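Local coordinates for protein FkbI (Streptomyces hygroscopicus, PDB 1R2J) that binds FAD and probably acts as an acyl-ACP dehydrogenase in making the methoxymalonyl extender unit of the polyketide immunosuppressant FK520, at residues A[109-114]-A[220-225]; A[138-143]-A[152-157]; A[144-149]-A[192-197]. All coordinates share one frame; numbering follows the deposited sequence.

Contact 1: residues A[109-114]-A[220-225]; sequences VGFSER and ASLAYG. With FAD (flavin-adenine dinucleotide), chain B.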
loop_
_atom_site.group_PDB
_atom_site.type_symbol
_atom_site.label_atom_id
_atom_site.label_comp_id
_atom_site.label_asym_id
_atom_site.label_seq_id
_atom_site.Cartn_x
_atom_site.Cartn_y
_atom_site.Cartn_z
ATOM N N VAL A 109 7.620 -5.840 -0.036
ATOM C CA VAL A 109 8.678 -5.065 -0.665
ATOM C C VAL A 109 9.371 -4.211 0.394
ATOM O O VAL A 109 8.751 -3.335 0.986
ATOM C CB VAL A 109 8.098 -4.140 -1.752
ATOM C CG1 VAL A 109 9.224 -3.522 -2.566
ATOM C CG2 VAL A 109 7.140 -4.920 -2.638
ATOM N N GLY A 110 10.653 -4.467 0.626
ATOM C CA GLY A 110 11.385 -3.706 1.621
ATOM C C GLY A 110 12.562 -2.941 1.049
ATOM O O GLY A 110 13.491 -3.528 0.490
ATOM N N PHE A 111 12.517 -1.622 1.175
ATOM C CA PHE A 111 13.595 -0.769 0.694
ATOM C C PHE A 111 14.021 0.185 1.802
ATOM O O PHE A 111 15.182 0.588 1.891
ATOM C CB PHE A 111 13.156 0.006 -0.558
ATOM C CG PHE A 111 11.759 0.574 -0.478
ATOM C CD1 PHE A 111 11.519 1.797 0.136
ATOM C CD2 PHE A 111 10.681 -0.128 -1.013
ATOM C CE1 PHE A 111 10.217 2.318 0.217
ATOM C CE2 PHE A 111 9.379 0.378 -0.938
ATOM C CZ PHE A 111 9.145 1.603 -0.321
ATOM N N SER A 112 13.075 0.528 2.665
ATOM C CA SER A 112 13.356 1.431 3.765
ATOM C C SER A 112 14.278 0.831 4.832
ATOM O O SER A 112 14.244 -0.368 5.096
ATOM C CB SER A 112 12.049 1.867 4.416
ATOM O OG SER A 112 12.344 2.608 5.583
ATOM N N GLU A 113 15.105 1.677 5.436
ATOM C CA GLU A 113 16.023 1.244 6.484
ATOM C C GLU A 113 16.001 2.247 7.635
ATOM O O GLU A 113 15.495 3.361 7.489
ATOM C CB GLU A 113 17.448 1.105 5.933
ATOM C CG GLU A 113 17.565 0.106 4.783
ATOM C CD GLU A 113 19.004 -0.190 4.383
ATOM O OE1 GLU A 113 19.207 -0.783 3.304
ATOM O OE2 GLU A 113 19.929 0.164 5.146
ATOM N N ARG A 114 16.557 1.846 8.773
ATOM C CA ARG A 114 16.588 2.697 9.958
ATOM C C ARG A 114 17.101 4.108 9.659
ATOM O O ARG A 114 16.547 5.093 10.144
ATOM C CB ARG A 114 17.457 2.048 11.043
ATOM C CG ARG A 114 16.946 2.258 12.459
ATOM C CD ARG A 114 15.618 1.537 12.680
ATOM N NE ARG A 114 15.126 1.679 14.050
ATOM C CZ ARG A 114 14.113 0.982 14.558
ATOM N NH1 ARG A 114 13.485 0.086 13.812
ATOM N NH2 ARG A 114 13.723 1.185 15.810
ATOM N N ALA A 220 10.503 3.173 -9.812
ATOM C CA ALA A 220 9.675 2.323 -10.648
ATOM C C ALA A 220 8.686 1.576 -9.767
ATOM O O ALA A 220 7.516 1.436 -10.114
ATOM C CB ALA A 220 10.542 1.334 -11.409
ATOM N N SER A 221 9.163 1.103 -8.619
ATOM C CA SER A 221 8.324 0.362 -7.689
ATOM C C SER A 221 7.369 1.277 -6.925
ATOM O O SER A 221 6.235 0.892 -6.631
ATOM C CB SER A 221 9.199 -0.412 -6.702
ATOM O OG SER A 221 8.401 -1.096 -5.749
ATOM N N LEU A 222 7.830 2.484 -6.604
ATOM C CA LEU A 222 7.011 3.446 -5.873
ATOM C C LEU A 222 5.857 3.966 -6.711
ATOM O O LEU A 222 4.855 4.413 -6.164
ATOM C CB LEU A 222 7.859 4.623 -5.381
ATOM C CG LEU A 222 8.659 4.408 -4.094
ATOM C CD1 LEU A 222 9.429 5.674 -3.750
ATOM C CD2 LEU A 222 7.714 4.041 -2.958
ATOM N N ALA A 223 6.001 3.921 -8.034
ATOM C CA ALA A 223 4.934 4.373 -8.925
ATOM C C ALA A 223 3.700 3.572 -8.527
ATOM O O ALA A 223 2.612 4.123 -8.365
ATOM C CB ALA A 223 5.300 4.102 -10.383
ATOM N N TYR A 224 3.872 2.262 -8.380
ATOM C CA TYR A 224 2.772 1.426 -7.933
ATOM C C TYR A 224 2.945 1.598 -6.437
ATOM O O TYR A 224 4.064 1.754 -5.961
ATOM C CB TYR A 224 2.978 -0.037 -8.333
ATOM C CG TYR A 224 1.730 -0.880 -8.182
ATOM C CD1 TYR A 224 1.266 -1.256 -6.921
ATOM C CD2 TYR A 224 0.985 -1.264 -9.298
ATOM C CE1 TYR A 224 0.087 -1.990 -6.777
ATOM C CE2 TYR A 224 -0.200 -2.003 -9.158
ATOM C CZ TYR A 224 -0.636 -2.356 -7.896
ATOM O OH TYR A 224 -1.810 -3.057 -7.742
ATOM N N GLY A 225 1.868 1.581 -5.680
ATOM C CA GLY A 225 2.042 1.794 -4.256
ATOM C C GLY A 225 1.534 3.202 -4.049
ATOM O O GLY A 225 0.621 3.421 -3.261
HETATM P PA FAD B . 12.105 10.630 8.017
HETATM O O1A FAD B . 12.067 10.085 6.666
HETATM O O2A FAD B . 12.922 10.311 9.241
HETATM O O5B FAD B . 10.830 11.291 8.540
HETATM C C5B FAD B . 11.038 12.626 8.298
HETATM C C4B FAD B . 9.965 13.603 8.634
HETATM O O4B FAD B . 10.775 14.700 8.084
HETATM C C3B FAD B . 8.833 13.398 7.678
HETATM O O3B FAD B . 7.712 14.056 8.172
HETATM C C2B FAD B . 9.298 13.964 6.422
HETATM O O2B FAD B . 8.342 14.419 5.428
HETATM C C1B FAD B . 10.255 15.115 6.846
HETATM N N9A FAD B . 11.327 15.266 5.918
HETATM C C8A FAD B . 12.442 14.436 5.623
HETATM N N7A FAD B . 13.235 14.880 4.694
HETATM C C5A FAD B . 12.669 16.079 4.306
HETATM C C6A FAD B . 13.029 17.045 3.362
HETATM N N6A FAD B . 14.123 16.937 2.595
HETATM N N1A FAD B . 12.216 18.154 3.224
HETATM C C2A FAD B . 11.104 18.298 3.982
HETATM N N3A FAD B . 10.661 17.394 4.952
HETATM C C4A FAD B . 11.567 16.299 5.010
HETATM N N1 FAD B . 8.872 1.067 3.913
HETATM C C2 FAD B . 9.183 0.080 2.975
HETATM O O2 FAD B . 10.284 0.041 2.396
HETATM N N3 FAD B . 8.239 -0.895 2.681
HETATM C C4 FAD B . 6.953 -0.987 3.272
HETATM O O4 FAD B . 6.168 -1.923 2.932
HETATM C C4X FAD B . 6.677 -0.017 4.210
HETATM N N5 FAD B . 5.367 -0.110 4.848
HETATM C C5X FAD B . 5.049 0.843 5.839
HETATM C C6 FAD B . 3.809 0.817 6.531
HETATM C C7 FAD B . 3.451 1.729 7.569
HETATM C C7M FAD B . 2.094 1.618 8.261
HETATM C C8 FAD B . 4.403 2.720 7.938
HETATM C C8M FAD B . 4.175 3.734 9.044
HETATM C C9 FAD B . 5.606 2.802 7.286
HETATM C C9A FAD B . 5.960 1.900 6.216
HETATM N N10 FAD B . 7.261 1.943 5.487
HETATM C C10 FAD B . 7.632 1.002 4.519
HETATM C "C1'" FAD B . 7.960 3.070 5.931
HETATM C "C2'" FAD B . 7.623 4.387 5.026
HETATM O "O2'" FAD B . 8.540 4.149 3.920
HETATM C "C3'" FAD B . 8.144 5.472 5.789
HETATM O "O3'" FAD B . 7.033 6.261 6.282
HETATM C "C4'" FAD B . 9.114 6.619 5.410
HETATM O "O4'" FAD B . 10.300 6.349 4.713
HETATM C "C5'" FAD B . 9.373 6.985 6.794
HETATM O "O5'" FAD B . 10.678 7.403 7.053
HETATM P P FAD B . 11.021 7.639 8.622
HETATM O O1P FAD B . 12.070 7.248 7.808
HETATM O O2P FAD B . 12.121 7.842 9.698
HETATM O O3P FAD B . 11.556 9.163 8.430
#
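Phe111 and Leu222 make the apolar touch between the loop just after strand 107-110 and the start of helix 219-248. The CD2 methyl of Leu222 lies 3.9 Å from Phe111 CZ and meets the ring obliquely at its far end. Beside this pair, Val109 places CG1 4.1 Å from Ser221 OG, a van der Waals approach; the hydroxyl itself is hydrogen-bonded to Thr84 OG1. Met80 of helix 69-88 touches Val109, Phe111 and Ser221 alike and fills in between strand and helix.

The hydrogen bonds to the flavin from 109-114 all use main-chain atoms; none joins the two protein segments. Val109 O accepts a nearly straight bond from FAD N3 (3.0 Å, 164°). FAD O2 is gripped twice, and both bonds are nearly straight. Phe111 N donates to FAD O2 at 3.0 Å. The second donor, Ser112 N, is 2.8 Å from FAD O2. The pyrimidine edge of the isoalloxazine is thus read as a donor next to an acceptor.

A third kind of interaction involves the aromatic face. Phe111 holds CG between its backbone N and carbonyl carbon (chi1 43°), a rotation that swings the ring back beneath the oxygen its own N-H binds: FAD O2 stands 3.0 Å above the ring plane, over its centre. One face therefore lies against FAD O2 while CZ reaches the helix.

The site joins the β-rich middle domain to the helical C-terminal domain, as in the acyl-CoA dehydrogenase family. The two segments are joined by van der Waals contact alone, and the main chain at 109-112 supplies the polar atoms for the flavin; two N-H groups on O2 would probably help to stabilise negative charge at the N1-C2-O2 part of a reduced flavin.

Contact 2: residues A[138-143]-A[152-157]; sequences GHKVWT and LVVFGL. With FAD (flavin-adenine dinucleotide), chain B.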
loop_
_atom_site.group_PDB
_atom_site.type_symbol
_atom_site.label_atom_id
_atom_site.label_comp_id
_atom_site.label_asym_id
_atom_site.label_seq_id
_atom_site.Cartn_x
_atom_site.Cartn_y
_atom_site.Cartn_z
ATOM N N GLY A 138 21.902 -7.007 4.905
ATOM C CA GLY A 138 21.383 -5.716 5.311
ATOM C C GLY A 138 20.253 -5.792 6.317
ATOM O O GLY A 138 20.102 -6.782 7.035
ATOM N N HIS A 139 19.453 -4.735 6.356
ATOM C CA HIS A 139 18.335 -4.637 7.280
ATOM C C HIS A 139 17.293 -3.680 6.709
ATOM O O HIS A 139 17.635 -2.616 6.197
ATOM C CB HIS A 139 18.834 -4.104 8.629
ATOM C CG HIS A 139 17.783 -4.054 9.696
ATOM N ND1 HIS A 139 16.588 -3.386 9.531
ATOM C CD2 HIS A 139 17.755 -4.567 10.949
ATOM C CE1 HIS A 139 15.870 -3.490 10.636
ATOM N NE2 HIS A 139 16.556 -4.202 11.512
ATOM N N LYS A 140 16.026 -4.070 6.782
ATOM C CA LYS A 140 14.936 -3.225 6.303
ATOM C C LYS A 140 13.994 -3.027 7.482
ATOM O O LYS A 140 13.944 -3.863 8.389
ATOM C CB LYS A 140 14.184 -3.888 5.144
ATOM C CG LYS A 140 15.004 -4.079 3.870
ATOM C CD LYS A 140 15.559 -2.758 3.352
ATOM C CE LYS A 140 16.399 -2.958 2.097
ATOM N NZ LYS A 140 17.022 -1.690 1.600
ATOM N N VAL A 141 13.252 -1.925 7.475
ATOM C CA VAL A 141 12.330 -1.637 8.561
ATOM C C VAL A 141 10.906 -1.444 8.070
ATOM O O VAL A 141 10.678 -1.110 6.905
ATOM C CB VAL A 141 12.744 -0.359 9.319
ATOM C CG1 VAL A 141 14.092 -0.565 9.993
ATOM C CG2 VAL A 141 12.786 0.827 8.352
ATOM N N TRP A 142 9.952 -1.678 8.966
ATOM C CA TRP A 142 8.537 -1.498 8.659
ATOM C C TRP A 142 7.998 -2.121 7.381
ATOM O O TRP A 142 7.038 -1.608 6.814
ATOM C CB TRP A 142 8.214 -0.007 8.623
ATOM C CG TRP A 142 7.970 0.567 9.950
ATOM C CD1 TRP A 142 8.888 1.127 10.790
ATOM C CD2 TRP A 142 6.713 0.634 10.622
ATOM N NE1 TRP A 142 8.277 1.543 11.946
ATOM C CE2 TRP A 142 6.940 1.253 11.869
ATOM C CE3 TRP A 142 5.414 0.230 10.291
ATOM C CZ2 TRP A 142 5.912 1.480 12.790
ATOM C CZ3 TRP A 142 4.393 0.456 11.204
ATOM C CH2 TRP A 142 4.650 1.078 12.441
ATOM N N THR A 143 8.584 -3.221 6.929
ATOM C CA THR A 143 8.120 -3.859 5.701
ATOM C C THR A 143 6.692 -4.384 5.828
ATOM O O THR A 143 6.423 -5.298 6.606
ATOM C CB THR A 143 9.044 -5.020 5.311
ATOM O OG1 THR A 143 10.404 -4.585 5.407
ATOM C CG2 THR A 143 8.771 -5.459 3.881
ATOM N N LEU A 152 10.363 -12.028 -0.375
ATOM C CA LEU A 152 10.740 -10.704 0.088
ATOM C C LEU A 152 11.499 -10.016 -1.033
ATOM O O LEU A 152 12.596 -10.437 -1.403
ATOM C CB LEU A 152 11.609 -10.790 1.345
ATOM C CG LEU A 152 10.928 -11.155 2.673
ATOM C CD1 LEU A 152 9.810 -10.162 2.969
ATOM C CD2 LEU A 152 10.367 -12.552 2.613
ATOM N N VAL A 153 10.893 -8.974 -1.593
ATOM C CA VAL A 153 11.511 -8.222 -2.676
ATOM C C VAL A 153 12.362 -7.147 -2.020
ATOM O O VAL A 153 11.851 -6.127 -1.550
ATOM C CB VAL A 153 10.442 -7.590 -3.573
ATOM C CG1 VAL A 153 11.091 -6.905 -4.767
ATOM C CG2 VAL A 153 9.481 -8.667 -4.039
ATOM N N VAL A 154 13.668 -7.392 -1.993
ATOM C CA VAL A 154 14.619 -6.497 -1.341
ATOM C C VAL A 154 15.466 -5.612 -2.250
ATOM O O VAL A 154 16.052 -6.080 -3.230
ATOM C CB VAL A 154 15.566 -7.322 -0.433
ATOM C CG1 VAL A 154 16.549 -6.420 0.290
ATOM C CG2 VAL A 154 14.747 -8.110 0.558
ATOM N N PHE A 155 15.527 -4.331 -1.896
ATOM C CA PHE A 155 16.312 -3.341 -2.627
ATOM C C PHE A 155 17.648 -3.186 -1.908
ATOM O O PHE A 155 17.721 -3.331 -0.685
ATOM C CB PHE A 155 15.591 -1.988 -2.645
ATOM C CG PHE A 155 14.569 -1.852 -3.742
ATOM C CD1 PHE A 155 14.896 -1.227 -4.936
ATOM C CD2 PHE A 155 13.283 -2.342 -3.578
ATOM C CE1 PHE A 155 13.957 -1.090 -5.950
ATOM C CE2 PHE A 155 12.337 -2.209 -4.588
ATOM C CZ PHE A 155 12.675 -1.582 -5.774
ATOM N N GLY A 156 18.696 -2.884 -2.668
ATOM C CA GLY A 156 20.014 -2.718 -2.084
ATOM C C GLY A 156 21.034 -2.179 -3.070
ATOM O O GLY A 156 20.701 -1.901 -4.225
ATOM N N LEU A 157 22.277 -2.026 -2.616
ATOM C CA LEU A 157 23.346 -1.520 -3.468
ATOM C C LEU A 157 24.253 -2.657 -3.909
ATOM O O LEU A 157 24.665 -3.492 -3.102
ATOM C CB LEU A 157 24.177 -0.473 -2.728
ATOM C CG LEU A 157 23.434 0.702 -2.086
ATOM C CD1 LEU A 157 24.431 1.605 -1.368
ATOM C CD2 LEU A 157 22.683 1.477 -3.148
HETATM P PA FAD B . 12.105 10.630 8.017
HETATM O O1A FAD B . 12.067 10.085 6.666
HETATM O O2A FAD B . 12.922 10.311 9.241
HETATM O O5B FAD B . 10.830 11.291 8.540
HETATM C C5B FAD B . 11.038 12.626 8.298
HETATM C C4B FAD B . 9.965 13.603 8.634
HETATM O O4B FAD B . 10.775 14.700 8.084
HETATM C C3B FAD B . 8.833 13.398 7.678
HETATM O O3B FAD B . 7.712 14.056 8.172
HETATM C C2B FAD B . 9.298 13.964 6.422
HETATM O O2B FAD B . 8.342 14.419 5.428
HETATM C C1B FAD B . 10.255 15.115 6.846
HETATM N N9A FAD B . 11.327 15.266 5.918
HETATM C C8A FAD B . 12.442 14.436 5.623
HETATM N N7A FAD B . 13.235 14.880 4.694
HETATM C C5A FAD B . 12.669 16.079 4.306
HETATM C C6A FAD B . 13.029 17.045 3.362
HETATM N N6A FAD B . 14.123 16.937 2.595
HETATM N N1A FAD B . 12.216 18.154 3.224
HETATM C C2A FAD B . 11.104 18.298 3.982
HETATM N N3A FAD B . 10.661 17.394 4.952
HETATM C C4A FAD B . 11.567 16.299 5.010
HETATM N N1 FAD B . 8.872 1.067 3.913
HETATM C C2 FAD B . 9.183 0.080 2.975
HETATM O O2 FAD B . 10.284 0.041 2.396
HETATM N N3 FAD B . 8.239 -0.895 2.681
HETATM C C4 FAD B . 6.953 -0.987 3.272
HETATM O O4 FAD B . 6.168 -1.923 2.932
HETATM C C4X FAD B . 6.677 -0.017 4.210
HETATM N N5 FAD B . 5.367 -0.110 4.848
HETATM C C5X FAD B . 5.049 0.843 5.839
HETATM C C6 FAD B . 3.809 0.817 6.531
HETATM C C7 FAD B . 3.451 1.729 7.569
HETATM C C7M FAD B . 2.094 1.618 8.261
HETATM C C8 FAD B . 4.403 2.720 7.938
HETATM C C8M FAD B . 4.175 3.734 9.044
HETATM C C9 FAD B . 5.606 2.802 7.286
HETATM C C9A FAD B . 5.960 1.900 6.216
HETATM N N10 FAD B . 7.261 1.943 5.487
HETATM C C10 FAD B . 7.632 1.002 4.519
HETATM C "C1'" FAD B . 7.960 3.070 5.931
HETATM C "C2'" FAD B . 7.623 4.387 5.026
HETATM O "O2'" FAD B . 8.540 4.149 3.920
HETATM C "C3'" FAD B . 8.144 5.472 5.789
HETATM O "O3'" FAD B . 7.033 6.261 6.282
HETATM C "C4'" FAD B . 9.114 6.619 5.410
HETATM O "O4'" FAD B . 10.300 6.349 4.713
HETATM C "C5'" FAD B . 9.373 6.985 6.794
HETATM O "O5'" FAD B . 10.678 7.403 7.053
HETATM P P FAD B . 11.021 7.639 8.622
HETATM O O1P FAD B . 12.070 7.248 7.808
HETATM O O2P FAD B . 12.121 7.842 9.698
HETATM O O3P FAD B . 11.556 9.163 8.430
#
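Lys140 reaches from strand 133-143 to Val154 and Phe155, and its side chain makes the tight part of the contact. The chain bends at chi2 (-57°) and then runs extended, which carries the ammonium group across to strand 151-156 of the other sheet. CE comes within 3.9 Å of Val154 CG1, the two side chains crossing at a slant, and NZ bonds to Phe155 O at 2.9 Å, although the position of that oxygen is less certain. The same NZ forms a salt bridge to Glu113 OE1 and a hydrogen bond to Phe111 O, so this buried cation is held by a carboxylate and by carbonyl oxygen, and ties both strands to the flavin-binding loop.

Elsewhere the packing is looser. Thr143 CG2 and Leu152 CD1 face each other at 4.9 Å, and the closest CA atoms, those of Lys140 and Val154, are 8.3 Å apart. His139 points its CB away from 152-157; the residue is partly exposed and its ring meets that of His195. At the corner, Trp142 lays its indole along the dimethylbenzene end of the flavin, with FAD C8M 3.9 Å above its plane near the rim and CE3 3.6 Å from FAD C8.

The two strands belong to different sheets of the β-rich middle domain, packed on one another. Strand 151-156 runs between 107-110 and 164-169, and Phe155 also touches Ser221 of helix 219-248; strand 133-143 pairs with 192-196, whose Leu194 and Leu196 extend the apolar layer over Leu152 and Val154.

Contact 3: residues A[144-149]-A[192-197]; sequences TAAAYA and ADLHLD. With FAD (flavin-adenine dinucleotide), chain B.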
loop_
_atom_site.group_PDB
_atom_site.type_symbol
_atom_site.label_atom_id
_atom_site.label_comp_id
_atom_site.label_asym_id
_atom_site.label_seq_id
_atom_site.Cartn_x
_atom_site.Cartn_y
_atom_site.Cartn_z
ATOM N N THR A 144 5.778 -3.805 5.053
ATOM C CA THR A 144 4.377 -4.216 5.084
ATOM C C THR A 144 4.145 -5.641 4.589
ATOM O O THR A 144 4.724 -6.059 3.586
ATOM C CB THR A 144 3.502 -3.278 4.229
ATOM O OG1 THR A 144 3.548 -1.954 4.772
ATOM C CG2 THR A 144 2.057 -3.772 4.215
ATOM N N ALA A 145 3.285 -6.370 5.303
ATOM C CA ALA A 145 2.927 -7.747 4.972
ATOM C C ALA A 145 4.085 -8.745 5.079
ATOM O O ALA A 145 3.917 -9.931 4.780
ATOM C CB ALA A 145 2.329 -7.799 3.567
ATOM N N ALA A 146 5.254 -8.277 5.505
ATOM C CA ALA A 146 6.415 -9.158 5.621
ATOM C C ALA A 146 6.162 -10.367 6.526
ATOM O O ALA A 146 6.724 -11.438 6.312
ATOM C CB ALA A 146 7.624 -8.369 6.126
ATOM N N ALA A 147 5.316 -10.197 7.537
ATOM C CA ALA A 147 5.016 -11.287 8.462
ATOM C C ALA A 147 4.215 -12.404 7.797
ATOM O O ALA A 147 4.067 -13.484 8.365
ATOM C CB ALA A 147 4.252 -10.747 9.672
ATOM N N TYR A 148 3.706 -12.139 6.594
ATOM C CA TYR A 148 2.904 -13.117 5.862
ATOM C C TYR A 148 3.573 -13.602 4.583
ATOM O O TYR A 148 3.222 -14.655 4.054
ATOM C CB TYR A 148 1.558 -12.512 5.438
ATOM C CG TYR A 148 0.761 -11.826 6.518
ATOM C CD1 TYR A 148 0.275 -12.533 7.614
ATOM C CD2 TYR A 148 0.479 -10.463 6.433
ATOM C CE1 TYR A 148 -0.474 -11.898 8.604
ATOM C CE2 TYR A 148 -0.270 -9.820 7.417
ATOM C CZ TYR A 148 -0.742 -10.543 8.496
ATOM O OH TYR A 148 -1.492 -9.913 9.463
ATOM N N ALA A 149 4.525 -12.824 4.085
ATOM C CA ALA A 149 5.185 -13.125 2.821
ATOM C C ALA A 149 6.006 -14.402 2.686
ATOM O O ALA A 149 6.642 -14.865 3.636
ATOM C CB ALA A 149 6.047 -11.931 2.406
ATOM N N ALA A 192 6.931 -5.689 9.575
ATOM C CA ALA A 192 8.038 -6.356 10.237
ATOM C C ALA A 192 9.370 -5.897 9.674
ATOM O O ALA A 192 9.470 -5.568 8.494
ATOM C CB ALA A 192 7.894 -7.864 10.084
ATOM N N ASP A 193 10.388 -5.851 10.529
ATOM C CA ASP A 193 11.716 -5.460 10.087
ATOM C C ASP A 193 12.356 -6.721 9.521
ATOM O O ASP A 193 12.015 -7.834 9.928
ATOM C CB ASP A 193 12.562 -4.941 11.255
ATOM C CG ASP A 193 11.960 -3.712 11.923
ATOM O OD1 ASP A 193 11.255 -2.934 11.242
ATOM O OD2 ASP A 193 12.208 -3.515 13.132
ATOM N N LEU A 194 13.282 -6.545 8.587
ATOM C CA LEU A 194 13.960 -7.676 7.976
ATOM C C LEU A 194 15.442 -7.684 8.343
ATOM O O LEU A 194 16.158 -6.709 8.112
ATOM C CB LEU A 194 13.818 -7.615 6.452
ATOM C CG LEU A 194 12.405 -7.474 5.883
ATOM C CD1 LEU A 194 12.464 -7.457 4.359
ATOM C CD2 LEU A 194 11.536 -8.620 6.381
ATOM N N HIS A 195 15.896 -8.784 8.924
ATOM C CA HIS A 195 17.299 -8.921 9.288
ATOM C C HIS A 195 17.915 -9.891 8.290
ATOM O O HIS A 195 17.568 -11.072 8.263
ATOM C CB HIS A 195 17.418 -9.461 10.709
ATOM C CG HIS A 195 16.682 -8.641 11.722
ATOM N ND1 HIS A 195 17.102 -7.388 12.110
ATOM C CD2 HIS A 195 15.541 -8.886 12.410
ATOM C CE1 HIS A 195 16.252 -6.896 12.994
ATOM N NE2 HIS A 195 15.295 -7.785 13.193
ATOM N N LEU A 196 18.809 -9.379 7.453
ATOM C CA LEU A 196 19.459 -10.198 6.440
ATOM C C LEU A 196 20.944 -10.394 6.743
ATOM O O LEU A 196 21.765 -9.516 6.473
ATOM C CB LEU A 196 19.295 -9.547 5.065
ATOM C CG LEU A 196 17.861 -9.265 4.604
ATOM C CD1 LEU A 196 17.899 -8.487 3.300
ATOM C CD2 LEU A 196 17.096 -10.567 4.432
ATOM N N ASP A 197 21.279 -11.557 7.294
ATOM C CA ASP A 197 22.660 -11.884 7.644
ATOM C C ASP A 197 23.237 -12.880 6.637
ATOM O O ASP A 197 22.998 -14.083 6.736
ATOM C CB ASP A 197 22.699 -12.456 9.068
ATOM C CG ASP A 197 24.078 -12.948 9.472
ATOM O OD1 ASP A 197 25.078 -12.266 9.157
ATOM O OD2 ASP A 197 24.159 -14.015 10.117
HETATM P PA FAD B . 12.105 10.630 8.017
HETATM O O1A FAD B . 12.067 10.085 6.666
HETATM O O2A FAD B . 12.922 10.311 9.241
HETATM O O5B FAD B . 10.830 11.291 8.540
HETATM C C5B FAD B . 11.038 12.626 8.298
HETATM C C4B FAD B . 9.965 13.603 8.634
HETATM O O4B FAD B . 10.775 14.700 8.084
HETATM C C3B FAD B . 8.833 13.398 7.678
HETATM O O3B FAD B . 7.712 14.056 8.172
HETATM C C2B FAD B . 9.298 13.964 6.422
HETATM O O2B FAD B . 8.342 14.419 5.428
HETATM C C1B FAD B . 10.255 15.115 6.846
HETATM N N9A FAD B . 11.327 15.266 5.918
HETATM C C8A FAD B . 12.442 14.436 5.623
HETATM N N7A FAD B . 13.235 14.880 4.694
HETATM C C5A FAD B . 12.669 16.079 4.306
HETATM C C6A FAD B . 13.029 17.045 3.362
HETATM N N6A FAD B . 14.123 16.937 2.595
HETATM N N1A FAD B . 12.216 18.154 3.224
HETATM C C2A FAD B . 11.104 18.298 3.982
HETATM N N3A FAD B . 10.661 17.394 4.952
HETATM C C4A FAD B . 11.567 16.299 5.010
HETATM N N1 FAD B . 8.872 1.067 3.913
HETATM C C2 FAD B . 9.183 0.080 2.975
HETATM O O2 FAD B . 10.284 0.041 2.396
HETATM N N3 FAD B . 8.239 -0.895 2.681
HETATM C C4 FAD B . 6.953 -0.987 3.272
HETATM O O4 FAD B . 6.168 -1.923 2.932
HETATM C C4X FAD B . 6.677 -0.017 4.210
HETATM N N5 FAD B . 5.367 -0.110 4.848
HETATM C C5X FAD B . 5.049 0.843 5.839
HETATM C C6 FAD B . 3.809 0.817 6.531
HETATM C C7 FAD B . 3.451 1.729 7.569
HETATM C C7M FAD B . 2.094 1.618 8.261
HETATM C C8 FAD B . 4.403 2.720 7.938
HETATM C C8M FAD B . 4.175 3.734 9.044
HETATM C C9 FAD B . 5.606 2.802 7.286
HETATM C C9A FAD B . 5.960 1.900 6.216
HETATM N N10 FAD B . 7.261 1.943 5.487
HETATM C C10 FAD B . 7.632 1.002 4.519
HETATM C "C1'" FAD B . 7.960 3.070 5.931
HETATM C "C2'" FAD B . 7.623 4.387 5.026
HETATM O "O2'" FAD B . 8.540 4.149 3.920
HETATM C "C3'" FAD B . 8.144 5.472 5.789
HETATM O "O3'" FAD B . 7.033 6.261 6.282
HETATM C "C4'" FAD B . 9.114 6.619 5.410
HETATM O "O4'" FAD B . 10.300 6.349 4.713
HETATM C "C5'" FAD B . 9.373 6.985 6.794
HETATM O "O5'" FAD B . 10.678 7.403 7.053
HETATM P P FAD B . 11.021 7.639 8.622
HETATM O O1P FAD B . 12.070 7.248 7.808
HETATM O O2P FAD B . 12.121 7.842 9.698
HETATM O O3P FAD B . 11.556 9.163 8.430
#
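Ala146 packs against Ala192 and Leu194, bringing a type I β-turn at Ala145-Tyr148 onto a strand of the antiparallel sheet in the acyl-CoA dehydrogenase middle domain. Thr144, just ahead of the turn, points its CB away from the strand and serves the flavin. Its N donates to FAD O4 at 2.9 Å (162°), and OG1, anti to the carbonyl carbon (chi1 -63°), donates to FAD N5 at 2.6 Å. Two adjoining acceptors of the isoalloxazine are thereby held by a single residue.

Ala145 follows in a left-handed backbone conformation, and its carbonyl oxygen closes the turn by accepting from Tyr148 N at 2.9 Å. Next, Ala146 aims its methyl at the strand: CB lies 4.0 Å from Ala192 CB and 3.9 Å from Leu194 CD2, a small apolar cluster made by one methyl against two partners. Ala147 is bound through its backbone to Gly190, just before the strand, and its N lies 4.3 Å from Ala192 CB, so the strand also approaches the turn's main chain. Tyr148 makes no contact with the strand segment; its OH bonds to Ala188 O and Leu25 N.

After the N-terminal helices, the chain opens contact 1 at 109-114, and it closes only at 220-225, after a loop of 105 residues that holds both other contacts. Contact 2 makes the short return from 138-143 to 152-157. Contact 3 starts within that return, at 144-149, and closes beyond it at 192-197, so contacts 2 and 3 cross. They interlock directly: Leu194 N lies 2.8 Å from Lys140 O, where strands 192-196 and 133-143 are neighbours. Contacts 2 and 3 bind the two main sheets and their connecting turn together within the middle domain, contact 1 fixes that domain to helix 219-248, and FAD touches all three.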